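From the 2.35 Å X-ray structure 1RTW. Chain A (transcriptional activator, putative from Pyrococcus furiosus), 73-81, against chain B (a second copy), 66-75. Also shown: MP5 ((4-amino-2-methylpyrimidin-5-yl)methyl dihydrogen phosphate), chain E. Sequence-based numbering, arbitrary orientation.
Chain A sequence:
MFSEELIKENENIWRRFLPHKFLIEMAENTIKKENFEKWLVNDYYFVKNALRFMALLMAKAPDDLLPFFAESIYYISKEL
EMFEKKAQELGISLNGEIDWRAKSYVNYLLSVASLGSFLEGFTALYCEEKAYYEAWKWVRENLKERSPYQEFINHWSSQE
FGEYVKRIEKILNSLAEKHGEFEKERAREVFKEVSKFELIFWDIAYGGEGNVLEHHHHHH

Chain A, residues 73-81: IYYISKELE
Chain B, residues 66-75: LPFFAESIYY

How do the two stretches lie against each other? Both are helical, with phi near -63° and psi mostly between -25° and -50°, and they run nearly antiparallel: their directions differ by 154° and their axes approach to 8.9 Å. The register is set where A:Tyr74 CA lies 5.3 Å from B:Ala70 CA. Chain B keeps regular i to i-4 bonds, whereas chain A kinks, A:Glu79 N bonding to A:Ile76 O (3.0 Å) and A:Leu80 N to A:Ser77 O (3.1 Å).

What does the start of the chain B stretch offer? B:Leu66 (m, t) points its CB toward chain A. The CA-to-CB bond of B:Pro67 points sideways, and B:Pro67 CG lies 4.5 Å from A:Leu80 CD1. A:Leu80 (m, t) supplies a buried apolar branch for this loose contact.

Why does alanine suit position 70? The CA-to-CB bond of B:Ala70 points toward chain A, and its small methyl lets the backbones come close: B:Ala70 CB is 3.6 Å from A:Ser77 CB and 4.3 Å from A:Ile73 CG2. A:Ile73 is m, t. A:Ser77 (p) is only slightly larger and turns its hydroxyl back to its own helix, where A:Ser77 OG donates to A:Tyr74 O at 2.7 Å.

What closes the contact beyond B:Ala70? B:Glu71 (m, t) lays its aliphatic part at the edge of the A:Tyr74 ring, B:Glu71 CG lying 3.9 Å from A:Tyr74 CE1. B:Ile73 (m, t) also points toward chain A but stays farther off. The tyrosines at position 74 of the two copies, both t with chi2 of 71° in A and 61° in B, form an offset stack: centroids 4.3 Å apart, planes at 12°, A:Tyr74 CG to B:Tyr74 CG 3.8 Å. No hydrogen bond crosses; packing and stacking bury 384 Å².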

# COMPACT_ATOMS: atom_id res chain seq x y z
N ILE A 73 3.18 19.30 -0.60
CA ILE A 73 2.93 18.76 0.74
C ILE A 73 3.41 19.78 1.78
O ILE A 73 2.74 20.01 2.79
CB ILE A 73 3.61 17.37 0.93
CG1 ILE A 73 2.93 16.35 0.00
CG2 ILE A 73 3.48 16.91 2.37
CD1 ILE A 73 3.49 14.94 0.12
N TYR A 74 4.52 20.45 1.50
CA TYR A 74 5.04 21.46 2.41
C TYR A 74 4.09 22.65 2.44
O TYR A 74 3.75 23.17 3.51
CB TYR A 74 6.43 21.92 1.97
CG TYR A 74 7.10 22.83 2.96
CD1 TYR A 74 7.57 22.34 4.17
CD2 TYR A 74 7.28 24.18 2.68
CE1 TYR A 74 8.21 23.18 5.09
CE2 TYR A 74 7.92 25.03 3.59
CZ TYR A 74 8.38 24.53 4.79
OH TYR A 74 8.99 25.37 5.70
N TYR A 75 3.66 23.07 1.26
CA TYR A 75 2.74 24.18 1.12
C TYR A 75 1.42 23.90 1.84
O TYR A 75 0.99 24.70 2.66
CB TYR A 75 2.52 24.48 -0.37
CG TYR A 75 1.43 25.49 -0.67
CD1 TYR A 75 1.49 26.80 -0.18
CD2 TYR A 75 0.34 25.14 -1.48
CE1 TYR A 75 0.50 27.74 -0.49
CE2 TYR A 75 -0.66 26.07 -1.80
CZ TYR A 75 -0.57 27.36 -1.31
OH TYR A 75 -1.51 28.28 -1.67
N ILE A 76 0.80 22.75 1.55
CA ILE A 76 -0.46 22.36 2.19
C ILE A 76 -0.30 22.15 3.70
O ILE A 76 -1.21 22.43 4.46
CB ILE A 76 -1.09 21.09 1.53
CG1 ILE A 76 -1.42 21.34 0.06
CG2 ILE A 76 -2.39 20.72 2.21
CD1 ILE A 76 -2.28 22.59 -0.20
N SER A 77 0.87 21.67 4.14
CA SER A 77 1.09 21.44 5.57
C SER A 77 0.97 22.72 6.40
O SER A 77 0.66 22.67 7.59
CB SER A 77 2.44 20.76 5.84
OG SER A 77 3.52 21.67 5.71
N LYS A 78 1.21 23.86 5.76
CA LYS A 78 1.10 25.15 6.43
C LYS A 78 -0.33 25.41 6.90
O LYS A 78 -0.54 26.15 7.88
CB LYS A 78 1.56 26.27 5.50
CG LYS A 78 2.93 26.84 5.85
CD LYS A 78 3.95 25.74 6.09
CE LYS A 78 5.26 26.30 6.64
NZ LYS A 78 6.16 25.23 7.15
N GLU A 79 -1.31 24.80 6.23
CA GLU A 79 -2.71 24.95 6.61
C GLU A 79 -2.95 24.48 8.05
O GLU A 79 -3.84 25.00 8.72
CB GLU A 79 -3.62 24.15 5.68
CG GLU A 79 -3.73 24.69 4.26
CD GLU A 79 -4.69 23.88 3.39
OE1 GLU A 79 -5.42 23.03 3.93
OE2 GLU A 79 -4.73 24.12 2.16
N LEU A 80 -2.17 23.51 8.50
CA LEU A 80 -2.31 22.99 9.86
C LEU A 80 -2.07 24.10 10.86
O LEU A 80 -2.78 24.20 11.86
CB LEU A 80 -1.33 21.84 10.12
CG LEU A 80 -1.50 20.54 9.33
CD1 LEU A 80 -0.51 19.50 9.85
CD2 LEU A 80 -2.92 20.03 9.48
N GLU A 81 -1.08 24.94 10.56
CA GLU A 81 -0.74 26.06 11.43
C GLU A 81 -1.89 27.04 11.43
O GLU A 81 -2.27 27.56 12.48
CB GLU A 81 0.54 26.75 10.95
CG GLU A 81 1.74 25.83 10.85
CD GLU A 81 2.97 26.51 10.26
OE1 GLU A 81 4.09 26.00 10.49
OE2 GLU A 81 2.82 27.55 9.58
N LEU B 66 3.28 14.51 11.38
CA LEU B 66 2.98 15.04 10.06
C LEU B 66 3.83 16.25 9.68
O LEU B 66 4.37 16.29 8.58
CB LEU B 66 1.48 15.33 9.90
CG LEU B 66 0.63 14.06 10.00
CD1 LEU B 66 -0.85 14.39 9.85
CD2 LEU B 66 1.06 13.07 8.93
N PRO B 67 3.99 17.23 10.60
CA PRO B 67 4.80 18.41 10.31
C PRO B 67 6.27 18.04 10.05
O PRO B 67 6.91 18.58 9.15
CB PRO B 67 4.67 19.25 11.59
CG PRO B 67 3.32 18.87 12.11
CD PRO B 67 3.34 17.36 11.92
N PHE B 68 6.79 17.10 10.84
CA PHE B 68 8.17 16.64 10.70
C PHE B 68 8.38 16.04 9.32
O PHE B 68 9.35 16.36 8.63
CB PHE B 68 8.50 15.62 11.80
CG PHE B 68 9.67 14.72 11.46
CD1 PHE B 68 10.97 15.18 11.58
CD2 PHE B 68 9.45 13.43 11.00
CE1 PHE B 68 12.05 14.36 11.24
CE2 PHE B 68 10.52 12.61 10.66
CZ PHE B 68 11.82 13.08 10.78
N PHE B 69 7.48 15.15 8.92
CA PHE B 69 7.58 14.51 7.62
C PHE B 69 7.43 15.50 6.48
O PHE B 69 8.11 15.37 5.47
CB PHE B 69 6.56 13.38 7.49
CG PHE B 69 7.08 12.05 8.00
CD1 PHE B 69 7.98 11.31 7.25
CD2 PHE B 69 6.65 11.54 9.22
CE1 PHE B 69 8.45 10.07 7.70
CE2 PHE B 69 7.11 10.30 9.67
CZ PHE B 69 8.01 9.57 8.91
N ALA B 70 6.56 16.49 6.65
CA ALA B 70 6.36 17.50 5.61
C ALA B 70 7.64 18.31 5.38
O ALA B 70 8.06 18.51 4.24
CB ALA B 70 5.23 18.43 5.97
N GLU B 71 8.27 18.70 6.49
CA GLU B 71 9.51 19.48 6.48
C GLU B 71 10.69 18.66 6.00
O GLU B 71 11.52 19.16 5.23
CB GLU B 71 9.80 20.02 7.88
CG GLU B 71 8.82 21.09 8.38
CD GLU B 71 8.68 21.12 9.89
OE1 GLU B 71 7.62 21.60 10.37
OE2 GLU B 71 9.59 20.66 10.62
N SER B 72 10.78 17.42 6.46
CA SER B 72 11.88 16.53 6.09
C SER B 72 11.87 16.19 4.62
O SER B 72 12.90 16.25 3.95
CB SER B 72 11.86 15.26 6.92
OG SER B 72 12.01 15.56 8.28
N ILE B 73 10.70 15.82 4.10
CA ILE B 73 10.58 15.49 2.68
C ILE B 73 10.96 16.69 1.82
O ILE B 73 11.70 16.55 0.83
CB ILE B 73 9.18 15.00 2.33
CG1 ILE B 73 8.95 13.63 2.98
CG2 ILE B 73 8.99 14.92 0.82
CD1 ILE B 73 7.55 13.07 2.75
N TYR B 74 10.52 17.88 2.23
CA TYR B 74 10.83 19.10 1.51
C TYR B 74 12.35 19.33 1.56
O TYR B 74 12.97 19.62 0.54
CB TYR B 74 10.09 20.29 2.12
CG TYR B 74 10.33 21.60 1.40
CD1 TYR B 74 9.97 21.76 0.06
CD2 TYR B 74 10.95 22.66 2.05
CE1 TYR B 74 10.24 22.95 -0.62
CE2 TYR B 74 11.22 23.85 1.38
CZ TYR B 74 10.86 23.99 0.05
OH TYR B 74 11.13 25.17 -0.61
N TYR B 75 12.93 19.17 2.75
CA TYR B 75 14.36 19.33 2.96
C TYR B 75 15.17 18.34 2.10
O TYR B 75 16.01 18.77 1.29
CB TYR B 75 14.67 19.14 4.46
CG TYR B 75 16.14 19.14 4.84
CD1 TYR B 75 16.98 20.21 4.52
CD2 TYR B 75 16.68 18.06 5.54
CE1 TYR B 75 18.34 20.19 4.89
CE2 TYR B 75 18.02 18.03 5.91
CZ TYR B 75 18.85 19.09 5.59
OH TYR B 75 20.17 19.05 6.00
C1 MP5 E . -10.29 20.89 0.89
C2 MP5 E . -10.57 21.07 2.28
C3 MP5 E . -9.12 21.49 0.27
N1 MP5 E . -9.74 21.81 3.08
N2 MP5 E . -11.70 20.48 2.86
C4 MP5 E . -12.55 19.73 2.09
C5 MP5 E . -13.78 19.11 2.77
N3 MP5 E . -12.34 19.51 0.71
C6 MP5 E . -11.21 20.10 0.15
O1 MP5 E . -8.01 20.68 0.31
P1 MP5 E . -6.66 21.27 0.95
O2 MP5 E . -6.20 19.84 1.49
O3 MP5 E . -6.85 22.09 2.32
O4 MP5 E . -5.82 21.90 0.00